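Local coordinates for protein ammonium transporter (Kuenenia stuttgartiensis, PDB 6EU6) that probably senses ammonium at the membrane as the Amt-family part of a sensor histidine kinase and passes the signal on, at residues Y30-S35 against S42-N47; L211-L216 against A272-L277; G222-S227 against V278-S283; A292-L297 against A338-K343. All coordinates share one frame; numbering follows the deposited sequence.

Contact 1. Residues Y30-S35 against S42-N47. With SO4 (sulfate ion), chain H.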
loop_
_atom_site.group_PDB
_atom_site.type_symbol
_atom_site.label_atom_id
_atom_site.label_comp_id
_atom_site.label_asym_id
_atom_site.label_seq_id
_atom_site.Cartn_x
_atom_site.Cartn_y
_atom_site.Cartn_z
ATOM N N TYR A 30 -8.190 -10.153 -3.194
ATOM C CA TYR A 30 -8.341 -11.549 -2.774
ATOM C C TYR A 30 -9.599 -12.169 -3.429
ATOM O O TYR A 30 -9.536 -13.245 -4.072
ATOM C CB TYR A 30 -8.449 -11.582 -1.259
ATOM C CG TYR A 30 -8.277 -12.935 -0.670
ATOM C CD1 TYR A 30 -7.014 -13.427 -0.452
ATOM C CD2 TYR A 30 -9.401 -13.752 -0.352
ATOM C CE1 TYR A 30 -6.806 -14.634 0.161
ATOM C CE2 TYR A 30 -9.221 -15.009 0.256
ATOM C CZ TYR A 30 -7.924 -15.441 0.488
ATOM O OH TYR A 30 -7.657 -16.650 1.019
ATOM N N GLU A 31 -10.744 -11.495 -3.242
ATOM C CA GLU A 31 -11.949 -12.021 -3.772
ATOM C C GLU A 31 -11.935 -12.083 -5.316
ATOM O O GLU A 31 -12.453 -13.053 -5.861
ATOM C CB GLU A 31 -13.204 -11.277 -3.287
ATOM C CG GLU A 31 -13.309 -11.211 -1.762
ATOM C CD GLU A 31 -14.504 -10.352 -1.234
ATOM O OE1 GLU A 31 -15.448 -10.082 -2.113
ATOM O OE2 GLU A 31 -14.475 -10.025 0.042
ATOM N N THR A 32 -11.402 -11.048 -5.988
ATOM C CA THR A 32 -11.314 -11.035 -7.422
ATOM C C THR A 32 -10.400 -12.216 -7.853
ATOM O O THR A 32 -10.746 -13.004 -8.716
ATOM C CB THR A 32 -10.773 -9.740 -7.905
ATOM O OG1 THR A 32 -11.591 -8.665 -7.496
ATOM C CG2 THR A 32 -10.663 -9.716 -9.474
ATOM N N GLY A 33 -9.259 -12.391 -7.189
ATOM C CA GLY A 33 -8.391 -13.509 -7.483
ATOM C C GLY A 33 -9.041 -14.876 -7.401
ATOM O O GLY A 33 -8.807 -15.771 -8.236
ATOM N N PHE A 34 -9.828 -15.068 -6.350
ATOM C CA PHE A 34 -10.557 -16.324 -6.109
ATOM C C PHE A 34 -11.766 -16.507 -7.079
ATOM O O PHE A 34 -12.329 -17.535 -7.139
ATOM C CB PHE A 34 -11.064 -16.402 -4.659
ATOM C CG PHE A 34 -10.177 -17.160 -3.740
ATOM C CD1 PHE A 34 -9.057 -16.550 -3.173
ATOM C CD2 PHE A 34 -10.460 -18.468 -3.397
ATOM C CE1 PHE A 34 -8.233 -17.235 -2.309
ATOM C CE2 PHE A 34 -9.625 -19.165 -2.528
ATOM C CZ PHE A 34 -8.507 -18.541 -1.980
ATOM N N SER A 35 -12.137 -15.493 -7.793
ATOM C CA SER A 35 -13.329 -15.538 -8.602
ATOM C C SER A 35 -13.004 -16.095 -10.005
ATOM O O SER A 35 -11.857 -16.129 -10.458
ATOM C CB SER A 35 -13.959 -14.141 -8.703
ATOM O OG SER A 35 -13.557 -13.378 -9.841
ATOM N N SER A 42 -17.918 -7.740 -11.292
ATOM C CA SER A 42 -18.978 -7.545 -10.320
ATOM C C SER A 42 -18.364 -7.556 -8.922
ATOM O O SER A 42 -18.791 -6.860 -8.043
ATOM C CB SER A 42 -20.070 -8.624 -10.316
ATOM O OG SER A 42 -19.497 -9.886 -10.117
ATOM N N ILE A 43 -17.405 -8.433 -8.688
ATOM C CA ILE A 43 -16.879 -8.539 -7.369
ATOM C C ILE A 43 -16.022 -7.291 -7.007
ATOM O O ILE A 43 -16.060 -6.820 -5.864
ATOM C CB ILE A 43 -16.290 -9.959 -7.117
ATOM C CG1 ILE A 43 -16.128 -10.212 -5.617
ATOM C CG2 ILE A 43 -15.027 -10.167 -7.882
ATOM C CD1 ILE A 43 -17.438 -10.417 -4.841
ATOM N N ALA A 44 -15.304 -6.711 -7.963
ATOM C CA ALA A 44 -14.551 -5.496 -7.677
ATOM C C ALA A 44 -15.508 -4.382 -7.265
ATOM O O ALA A 44 -15.311 -3.683 -6.256
ATOM C CB ALA A 44 -13.705 -5.059 -8.878
ATOM N N LEU A 45 -16.585 -4.251 -8.004
ATOM C CA LEU A 45 -17.563 -3.213 -7.748
ATOM C C LEU A 45 -18.342 -3.368 -6.445
ATOM O O LEU A 45 -18.607 -2.356 -5.792
ATOM C CB LEU A 45 -18.539 -3.103 -8.899
ATOM C CG LEU A 45 -17.787 -2.664 -10.158
ATOM C CD1 LEU A 45 -18.791 -2.628 -11.295
ATOM C CD2 LEU A 45 -17.073 -1.320 -10.022
ATOM N N ARG A 46 -18.733 -4.608 -6.082
ATOM C CA ARG A 46 -19.414 -4.834 -4.803
ATOM C C ARG A 46 -18.537 -4.426 -3.631
ATOM O O ARG A 46 -19.003 -3.828 -2.649
ATOM C CB ARG A 46 -19.885 -6.300 -4.688
ATOM C CG ARG A 46 -21.047 -6.575 -5.621
ATOM C CD ARG A 46 -21.194 -8.047 -5.873
ATOM N NE ARG A 46 -22.245 -8.258 -6.841
ATOM C CZ ARG A 46 -22.947 -9.376 -7.005
ATOM N NH1 ARG A 46 -22.711 -10.500 -6.283
ATOM N NH2 ARG A 46 -23.944 -9.344 -7.885
ATOM N N ASN A 47 -17.243 -4.769 -3.692
ATOM C CA ASN A 47 -16.315 -4.404 -2.661
ATOM C C ASN A 47 -16.102 -2.890 -2.507
ATOM O O ASN A 47 -15.948 -2.389 -1.402
ATOM C CB ASN A 47 -14.949 -5.027 -2.924
ATOM C CG ASN A 47 -14.872 -6.427 -2.379
ATOM O OD1 ASN A 47 -14.704 -6.622 -1.172
ATOM N ND2 ASN A 47 -15.075 -7.408 -3.251
HETATM S S SO4 H . -23.545 -6.895 -10.102
HETATM O O1 SO4 H . -22.313 -6.729 -10.831
HETATM O O2 SO4 H . -24.096 -8.251 -10.437
HETATM O O3 SO4 H . -24.506 -5.849 -10.521
HETATM O O4 SO4 H . -23.256 -6.605 -8.676
#
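Glu31 OE1 is gripped from two helices: Asn47 ND2 donates to it at 2.9 Å and a nearly straight 168°, and OG1 of Thr112, on helix 93-114, also bonds to it. The amide comes in steeply from above the carboxylate plane, 69° out of it, while the oxygen lies close to the plane of the amide. The other amide proton of Asn47 goes back one turn, ND2 to Ile43 O at 2.9 Å, which fixes the amide's rotation. That carbonyl also takes Asn47 N, and the two donors reach it from opposite faces.

Beside this polar pair, Ile43 packs between the two segments, whose helices run nearly antiparallel here. With its CG1 anti to the backbone N (chi1 -163°), that branch swings across the Glu31 chain at about a right angle, Ile43 CD1 stopping 3.4 Å from Glu31 OE1. The other branch puts Ile43 CG2 3.8 Å from Thr32 OG1, though that hydroxyl bonds to Thr28 O. Arg46 leads away and holds a sulfate, Arg46 NE to sulfate O4 at 2.7 Å.

Glu31 OE2 and Asn47 OD1 both bond an ammonium ion; it and the sulfate probably come from the crystallisation liquor. If Asn47 were a leucine, Glu31 OE1 would probably lose its bond to this helix, and the ammonium one of its oxygen ligands. A buried carboxylate with one oxygen held by Asn47 and Thr112 and the other turned to a cation is likely to stay ionised, the ammonium offsetting its charge.

Contact 2. Residues L211-L216 against A272-L277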
loop_
_atom_site.group_PDB
_atom_site.type_symbol
_atom_site.label_atom_id
_atom_site.label_comp_id
_atom_site.label_asym_id
_atom_site.label_seq_id
_atom_site.Cartn_x
_atom_site.Cartn_y
_atom_site.Cartn_z
ATOM N N LEU A 211 -1.430 -11.181 -3.952
ATOM C CA LEU A 211 -1.271 -9.769 -3.623
ATOM C C LEU A 211 -2.331 -9.384 -2.539
ATOM O O LEU A 211 -2.009 -8.633 -1.598
ATOM C CB LEU A 211 -1.361 -8.868 -4.852
ATOM C CG LEU A 211 -0.286 -9.083 -5.934
ATOM C CD1 LEU A 211 -0.425 -8.093 -7.110
ATOM C CD2 LEU A 211 1.123 -9.032 -5.403
ATOM N N GLY A 212 -3.537 -9.945 -2.656
ATOM C CA GLY A 212 -4.585 -9.739 -1.676
ATOM C C GLY A 212 -4.165 -10.184 -0.278
ATOM O O GLY A 212 -4.308 -9.445 0.682
ATOM N N THR A 213 -3.538 -11.355 -0.202
ATOM C CA THR A 213 -3.100 -11.874 1.091
ATOM C C THR A 213 -2.082 -10.932 1.694
ATOM O O THR A 213 -2.159 -10.598 2.849
ATOM C CB THR A 213 -2.516 -13.311 0.878
ATOM O OG1 THR A 213 -3.543 -14.147 0.320
ATOM C CG2 THR A 213 -2.018 -13.870 2.118
ATOM N N PHE A 214 -1.092 -10.482 0.913
ATOM C CA PHE A 214 -0.120 -9.537 1.446
ATOM C C PHE A 214 -0.718 -8.231 1.948
ATOM O O PHE A 214 -0.319 -7.699 2.997
ATOM C CB PHE A 214 0.981 -9.249 0.442
ATOM C CG PHE A 214 2.090 -10.262 0.399
ATOM C CD1 PHE A 214 2.956 -10.451 1.483
ATOM C CD2 PHE A 214 2.341 -10.966 -0.788
ATOM C CE1 PHE A 214 4.032 -11.382 1.378
ATOM C CE2 PHE A 214 3.426 -11.883 -0.871
ATOM C CZ PHE A 214 4.259 -12.023 0.216
ATOM N N PHE A 215 -1.684 -7.665 1.209
ATOM C CA PHE A 215 -2.330 -6.467 1.656
ATOM C C PHE A 215 -3.077 -6.672 2.953
ATOM O O PHE A 215 -3.129 -5.791 3.822
ATOM C CB PHE A 215 -3.413 -5.980 0.677
ATOM C CG PHE A 215 -2.875 -5.247 -0.474
ATOM C CD1 PHE A 215 -2.228 -4.049 -0.285
ATOM C CD2 PHE A 215 -3.103 -5.718 -1.778
ATOM C CE1 PHE A 215 -1.738 -3.346 -1.391
ATOM C CE2 PHE A 215 -2.599 -5.048 -2.864
ATOM C CZ PHE A 215 -1.881 -3.878 -2.659
ATOM N N LEU A 216 -3.755 -7.817 3.037
ATOM C CA LEU A 216 -4.529 -8.122 4.234
ATOM C C LEU A 216 -3.631 -8.245 5.431
ATOM O O LEU A 216 -3.936 -7.729 6.519
ATOM C CB LEU A 216 -5.368 -9.378 4.029
ATOM C CG LEU A 216 -6.568 -9.190 3.045
ATOM C CD1 LEU A 216 -7.230 -10.543 2.750
ATOM C CD2 LEU A 216 -7.601 -8.258 3.605
ATOM N N ALA A 272 -5.437 -20.708 5.313
ATOM C CA ALA A 272 -4.815 -20.912 6.559
ATOM C C ALA A 272 -4.111 -19.632 7.096
ATOM O O ALA A 272 -4.167 -19.358 8.288
ATOM C CB ALA A 272 -3.852 -22.074 6.438
ATOM N N ILE A 273 -3.393 -18.907 6.196
ATOM C CA ILE A 273 -2.721 -17.690 6.545
ATOM C C ILE A 273 -3.729 -16.692 7.102
ATOM O O ILE A 273 -3.539 -16.158 8.181
ATOM C CB ILE A 273 -1.938 -17.124 5.332
ATOM C CG1 ILE A 273 -0.765 -18.089 5.067
ATOM C CG2 ILE A 273 -1.451 -15.740 5.688
ATOM C CD1 ILE A 273 -0.078 -17.871 3.746
ATOM N N LEU A 274 -4.803 -16.467 6.357
ATOM C CA LEU A 274 -5.766 -15.500 6.790
ATOM C C LEU A 274 -6.477 -15.914 8.105
ATOM O O LEU A 274 -6.750 -15.061 8.951
ATOM C CB LEU A 274 -6.781 -15.236 5.685
ATOM C CG LEU A 274 -6.382 -14.684 4.343
ATOM C CD1 LEU A 274 -7.685 -14.259 3.633
ATOM C CD2 LEU A 274 -5.473 -13.523 4.514
ATOM N N ALA A 275 -6.783 -17.213 8.244
ATOM C CA ALA A 275 -7.362 -17.729 9.496
ATOM C C ALA A 275 -6.449 -17.516 10.681
ATOM O O ALA A 275 -6.883 -17.146 11.754
ATOM C CB ALA A 275 -7.744 -19.193 9.387
ATOM N N GLY A 276 -5.154 -17.660 10.491
ATOM C CA GLY A 276 -4.252 -17.352 11.567
ATOM C C GLY A 276 -4.206 -15.906 11.969
ATOM O O GLY A 276 -4.131 -15.624 13.167
ATOM N N LEU A 277 -4.262 -15.012 10.963
ATOM C CA LEU A 277 -4.432 -13.629 11.205
ATOM C C LEU A 277 -5.698 -13.321 12.017
ATOM O O LEU A 277 -5.641 -12.583 12.988
ATOM C CB LEU A 277 -4.312 -12.829 9.932
ATOM C CG LEU A 277 -2.849 -12.776 9.378
ATOM C CD1 LEU A 277 -2.811 -12.506 7.876
ATOM C CD2 LEU A 277 -1.964 -11.772 10.116
#
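Segments 211-216 and 272-277 run almost parallel, their axes inclined by 12° and 10.7 Å apart, with Thr213 and Leu274 the nearest pair of CA atoms at 7.3 Å. This is a helix-helix contact inside the all-helical bundle of the ammonium transporter fold, joining helix 206-226 to helix 266-280. At such a separation the contact is made by side chains alone, mostly near their ends, and no hydrogen bond crosses.

Thr213 presents its methyl. A chi1 of -60° sets OG1 beside the backbone N and leaves CG2 opposite that N, where Thr213 CG2 meets Ile273 CG2 at 4.1 Å, the two side chains crossing at about a right angle. The hydroxyl turns back instead to Ala209 O, one turn earlier, so the threonine's polar end is satisfied within its own helix.

Tyr30, on helix 2-34, packs against both Thr213 and Leu274, and Trp217 and Trp220 continue the apolar fill on the next turn of helix 206-226. Ile273 also touches Leu52 of the third subunit, so the pair lies close to the trimer interface. One turn on from Thr213, Leu216 puts a single methyl into the fork of Leu274: its CD1 sits 3.8 Å from Leu274 CD1 and 3.9 Å from Leu274 CD2.

Contact 3. Residues G222-S227 against V278-S283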
loop_
_atom_site.group_PDB
_atom_site.type_symbol
_atom_site.label_atom_id
_atom_site.label_comp_id
_atom_site.label_asym_id
_atom_site.label_seq_id
_atom_site.Cartn_x
_atom_site.Cartn_y
_atom_site.Cartn_z
ATOM N N GLY A 222 -2.031 -2.939 11.356
ATOM C CA GLY A 222 -2.768 -1.801 11.899
ATOM C C GLY A 222 -3.969 -2.252 12.720
ATOM O O GLY A 222 -4.321 -1.680 13.746
ATOM N N PHE A 223 -4.642 -3.262 12.215
ATOM C CA PHE A 223 -5.834 -3.800 12.909
ATOM C C PHE A 223 -5.514 -4.178 14.335
ATOM O O PHE A 223 -6.174 -3.704 15.296
ATOM C CB PHE A 223 -6.315 -4.979 12.071
ATOM C CG PHE A 223 -7.765 -5.261 12.177
ATOM C CD1 PHE A 223 -8.212 -6.133 13.179
ATOM C CD2 PHE A 223 -8.622 -4.877 11.200
ATOM C CE1 PHE A 223 -9.567 -6.454 13.246
ATOM C CE2 PHE A 223 -9.992 -5.128 11.303
ATOM C CZ PHE A 223 -10.444 -5.906 12.350
ATOM N N ASN A 224 -4.397 -4.917 14.495
ATOM C CA ASN A 224 -3.914 -5.344 15.805
ATOM C C ASN A 224 -3.158 -4.258 16.585
ATOM O O ASN A 224 -3.507 -3.931 17.711
ATOM C CB ASN A 224 -3.039 -6.589 15.679
ATOM C CG ASN A 224 -3.870 -7.875 15.497
ATOM O OD1 ASN A 224 -4.107 -8.331 14.425
ATOM N ND2 ASN A 224 -4.234 -8.469 16.591
ATOM N N GLY A 225 -2.107 -3.712 15.992
ATOM C CA GLY A 225 -1.351 -2.645 16.634
ATOM C C GLY A 225 -2.186 -1.454 17.039
ATOM O O GLY A 225 -1.959 -0.854 18.096
ATOM N N GLY A 226 -3.061 -1.025 16.155
ATOM C CA GLY A 226 -3.924 0.149 16.414
ATOM C C GLY A 226 -4.855 -0.126 17.601
ATOM O O GLY A 226 -5.296 0.834 18.313
ATOM N N SER A 227 -5.156 -1.408 17.866
ATOM C CA SER A 227 -6.139 -1.731 18.925
ATOM C C SER A 227 -5.602 -1.483 20.349
ATOM O O SER A 227 -6.375 -1.511 21.305
ATOM C CB SER A 227 -6.762 -3.120 18.763
ATOM O OG SER A 227 -7.616 -3.205 17.608
ATOM N N VAL A 278 -6.793 -13.890 11.604
ATOM C CA VAL A 278 -8.079 -13.684 12.277
ATOM C C VAL A 278 -7.929 -14.138 13.732
ATOM O O VAL A 278 -8.229 -13.392 14.653
ATOM C CB VAL A 278 -9.215 -14.409 11.563
ATOM C CG1 VAL A 278 -10.437 -14.503 12.481
ATOM C CG2 VAL A 278 -9.597 -13.686 10.247
ATOM N N ALA A 279 -7.315 -15.297 13.943
ATOM C CA ALA A 279 -7.245 -15.846 15.280
ATOM C C ALA A 279 -6.424 -15.020 16.226
ATOM O O ALA A 279 -6.834 -14.766 17.397
ATOM C CB ALA A 279 -6.739 -17.273 15.252
ATOM N N ILE A 280 -5.279 -14.531 15.730
ATOM C CA ILE A 280 -4.381 -13.760 16.578
ATOM C C ILE A 280 -4.942 -12.374 16.924
ATOM O O ILE A 280 -4.532 -11.765 17.889
ATOM C CB ILE A 280 -2.971 -13.677 15.996
ATOM C CG1 ILE A 280 -1.986 -13.348 17.075
ATOM C CG2 ILE A 280 -2.888 -12.586 14.900
ATOM C CD1 ILE A 280 -1.802 -14.450 18.093
ATOM N N THR A 281 -5.959 -11.948 16.183
ATOM C CA THR A 281 -6.654 -10.710 16.428
ATOM C C THR A 281 -7.317 -10.696 17.804
ATOM O O THR A 281 -7.628 -9.612 18.360
ATOM C CB THR A 281 -7.695 -10.461 15.268
ATOM O OG1 THR A 281 -6.949 -10.195 14.047
ATOM C CG2 THR A 281 -8.426 -9.296 15.411
ATOM N N ALA A 282 -7.606 -11.871 18.351
ATOM C CA ALA A 282 -8.295 -11.915 19.686
ATOM C C ALA A 282 -7.329 -11.595 20.804
ATOM O O ALA A 282 -7.754 -11.183 21.863
ATOM C CB ALA A 282 -8.859 -13.293 19.961
ATOM N N SER A 283 -6.042 -11.863 20.602
ATOM C CA SER A 283 -5.141 -11.966 21.715
ATOM C C SER A 283 -3.762 -11.406 21.500
ATOM O O SER A 283 -2.888 -11.563 22.355
ATOM C CB SER A 283 -5.002 -13.434 22.101
ATOM O OG SER A 283 -4.342 -14.133 21.071
#
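The apolar part of this contact is a methyl at the rim of a ring. Thr281 CG2 comes to the edge of Phe223, near the ring plane, 3.8 Å from Phe223 CE1 and 3.9 Å from Phe223 CD1, the two side chains crossing at about a right angle. The threonine keeps its hydroxyl on the side of its own backbone N (chi1 -68°), where OG1 turns back to bond Leu277 O, and this hands the methyl to the ring. Phe223 itself stacks on Phe103, meets Trp220 edge-to-face, and lies beside His171 with the planes at about 40°.

Packing of a polar side chain is the second kind. Asn224's side chain also crosses that of Thr281 at about a right angle, lying between the two segments, with Asn224 CG 4.1 Å from Thr281 CA. With an alanine for Asn224, Thr281 would probably lose the side chain that packs across it, opening a gap between the two segments.

Bonds within each segment come next: Ser227 OG donates to Phe223 O at 2.8 Å. On the other side Thr281 N, Ala282 N and Ser283 N each bond the carbonyl three residues back, as in a tightened turn.

In Amt proteins a pair of phenylalanines lies above two pore histidines; Phe223 with Phe103, and His171 with His326, which touches Val278, probably correspond. With a methyl at its edge while Phe103 stacks on it, the Phe223 ring is probably limited in how far it can turn.

Contact 4. Residues A292-L297 against A338-K343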
loop_
_atom_site.group_PDB
_atom_site.type_symbol
_atom_site.label_atom_id
_atom_site.label_comp_id
_atom_site.label_asym_id
_atom_site.label_seq_id
_atom_site.Cartn_x
_atom_site.Cartn_y
_atom_site.Cartn_z
ATOM N N ALA A 292 1.934 -17.153 19.986
ATOM C CA ALA A 292 1.380 -16.666 18.656
ATOM C C ALA A 292 1.700 -17.709 17.609
ATOM O O ALA A 292 0.864 -18.017 16.778
ATOM C CB ALA A 292 1.927 -15.307 18.312
ATOM N N VAL A 293 2.919 -18.278 17.645
ATOM C CA VAL A 293 3.288 -19.366 16.760
ATOM C C VAL A 293 2.351 -20.609 16.956
ATOM O O VAL A 293 1.825 -21.197 15.990
ATOM C CB VAL A 293 4.755 -19.711 16.947
ATOM C CG1 VAL A 293 5.058 -21.060 16.291
ATOM C CG2 VAL A 293 5.644 -18.653 16.390
ATOM N N ALA A 294 2.104 -20.980 18.210
ATOM C CA ALA A 294 1.212 -22.125 18.492
ATOM C C ALA A 294 -0.205 -21.858 18.012
ATOM O O ALA A 294 -0.850 -22.734 17.427
ATOM C CB ALA A 294 1.249 -22.457 19.961
ATOM N N ILE A 295 -0.715 -20.662 18.276
ATOM C CA ILE A 295 -2.082 -20.269 17.806
ATOM C C ILE A 295 -2.166 -20.354 16.263
ATOM O O ILE A 295 -3.129 -20.881 15.731
ATOM C CB ILE A 295 -2.499 -18.882 18.285
ATOM C CG1 ILE A 295 -2.614 -18.900 19.842
ATOM C CG2 ILE A 295 -3.843 -18.426 17.638
ATOM C CD1 ILE A 295 -2.614 -17.520 20.497
ATOM N N GLY A 296 -1.123 -19.890 15.564
ATOM C CA GLY A 296 -1.058 -19.964 14.115
ATOM C C GLY A 296 -1.084 -21.398 13.592
ATOM O O GLY A 296 -1.825 -21.710 12.660
ATOM N N LEU A 297 -0.257 -22.244 14.180
ATOM C CA LEU A 297 -0.148 -23.647 13.806
ATOM C C LEU A 297 -1.482 -24.374 13.968
ATOM O O LEU A 297 -2.019 -24.978 13.032
ATOM C CB LEU A 297 0.908 -24.271 14.655
ATOM C CG LEU A 297 1.120 -25.777 14.635
ATOM C CD1 LEU A 297 2.445 -26.024 15.375
ATOM C CD2 LEU A 297 -0.018 -26.591 15.256
ATOM N N ALA A 338 -8.273 -17.758 26.358
ATOM C CA ALA A 338 -8.239 -18.454 27.688
ATOM C C ALA A 338 -7.006 -19.343 27.883
ATOM O O ALA A 338 -6.479 -19.426 28.994
ATOM C CB ALA A 338 -9.523 -19.270 27.933
ATOM N N ILE A 339 -6.577 -19.990 26.810
ATOM C CA ILE A 339 -5.459 -20.939 26.854
ATOM C C ILE A 339 -4.163 -20.218 26.930
ATOM O O ILE A 339 -3.299 -20.643 27.691
ATOM C CB ILE A 339 -5.467 -21.855 25.663
ATOM C CG1 ILE A 339 -6.818 -22.508 25.528
ATOM C CG2 ILE A 339 -4.364 -22.897 25.717
ATOM C CD1 ILE A 339 -7.352 -23.027 26.842
ATOM N N PHE A 340 -4.023 -19.097 26.218
ATOM C CA PHE A 340 -2.680 -18.544 26.009
ATOM C C PHE A 340 -2.391 -17.217 26.607
ATOM O O PHE A 340 -1.181 -16.838 26.767
ATOM C CB PHE A 340 -2.343 -18.449 24.490
ATOM C CG PHE A 340 -2.211 -19.764 23.824
ATOM C CD1 PHE A 340 -1.046 -20.480 23.932
ATOM C CD2 PHE A 340 -3.240 -20.328 23.158
ATOM C CE1 PHE A 340 -0.933 -21.717 23.347
ATOM C CE2 PHE A 340 -3.146 -21.542 22.556
ATOM C CZ PHE A 340 -1.980 -22.264 22.634
ATOM N N ALA A 341 -3.417 -16.448 26.887
ATOM C CA ALA A 341 -3.219 -15.117 27.372
ATOM C C ALA A 341 -2.482 -15.109 28.710
ATOM O O ALA A 341 -2.643 -16.036 29.521
ATOM C CB ALA A 341 -4.531 -14.384 27.517
ATOM N N GLN A 342 -1.654 -14.082 28.886
ATOM C CA GLN A 342 -1.011 -13.777 30.149
ATOM C C GLN A 342 -2.073 -13.616 31.232
ATOM O O GLN A 342 -3.075 -12.904 31.053
ATOM C CB GLN A 342 -0.176 -12.501 30.013
ATOM C CG GLN A 342 0.802 -12.307 31.143
ATOM C CD GLN A 342 1.680 -13.532 31.279
ATOM O OE1 GLN A 342 2.275 -13.968 30.288
ATOM N NE2 GLN A 342 1.725 -14.133 32.485
ATOM N N LYS A 343 -1.854 -14.254 32.373
ATOM C CA LYS A 343 -2.896 -14.289 33.408
ATOM C C LYS A 343 -3.407 -12.929 33.879
ATOM O O LYS A 343 -4.571 -12.771 34.080
ATOM C CB LYS A 343 -2.534 -15.226 34.571
ATOM C CG LYS A 343 -2.978 -16.666 34.290
ATOM C CD LYS A 343 -3.003 -17.634 35.486
ATOM C CE LYS A 343 -4.396 -17.961 36.050
ATOM N NZ LYS A 343 -4.625 -19.434 36.202
#
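Phe340 lays its ring flat against the side of Ile295, the two side chains sliding past each other in opposite directions. Ile295 CG1 sits over one face, 4.0 Å from the ring centroid and 27° off the normal, a CH-pi contact; its nearest ring atom is CD2 of Phe340, at 3.7 Å. The isoleucine chain is extended (chi2 163°), so Ile295 CD1 carries on beneath the ring toward its root and ends 4.0 Å from Phe340 CG. On the opposite face of the ring, and shifted toward its rim, sits CG2 of Ile339, the preceding residue, so the ring is held between two isoleucines.

Ala294, the neighbour of Ile295 on helix 289-312, meets the far end of the ring obliquely, its CB 4.1 Å from Phe340 CE1. Between them Ala294 and Ile295 touch the ring from root to tip. Phe340's chi1 of -67° places CG anti to the carbonyl carbon and sends the ring across to this helix.

Phe340 is the last residue of helix 322-340; Ala341 leaves helical geometry directly after it. Arg353 bonds Ala338 O through NH1 and Ala341 O through NH2, gripping the carbonyls at this helix end. Val287 lies against Phe340 as well, and Ile295 reaches on to Ala279 and Ile280 of helix 266-280.

No hydrogen bond crosses between the two segments. Between them the contact is apolar and CH-pi, whereas hydrogen bonds to the end of helix 322-340 come from Arg353, and Gln342 pairs by its backbone with Met286.

Contacts 1, 2 and 3 are buried; contact 4 is only partly so, with Phe340 and Ala294 nearer the surface. Contacts 2 and 3 work the same two helices, 206-226 and 266-280, at successive levels, apolar in contact 2, and with an asparagine against a threonine in contact 3. Contact 1 alone has a clear hydrogen bond across it, from an amide to a carboxylate, and it meets contact 2 through Tyr30, whose CZ lies 3.4 Å from Leu274 CD1. At the other end Ile280 and Ser283 of contact 3 touch Ala292 and Ile295 of contact 4, where the chemistry is wholly apolar. Contacts 1 and 4 lie on opposite sides of the chain's centre, their own centres about 33 Å apart.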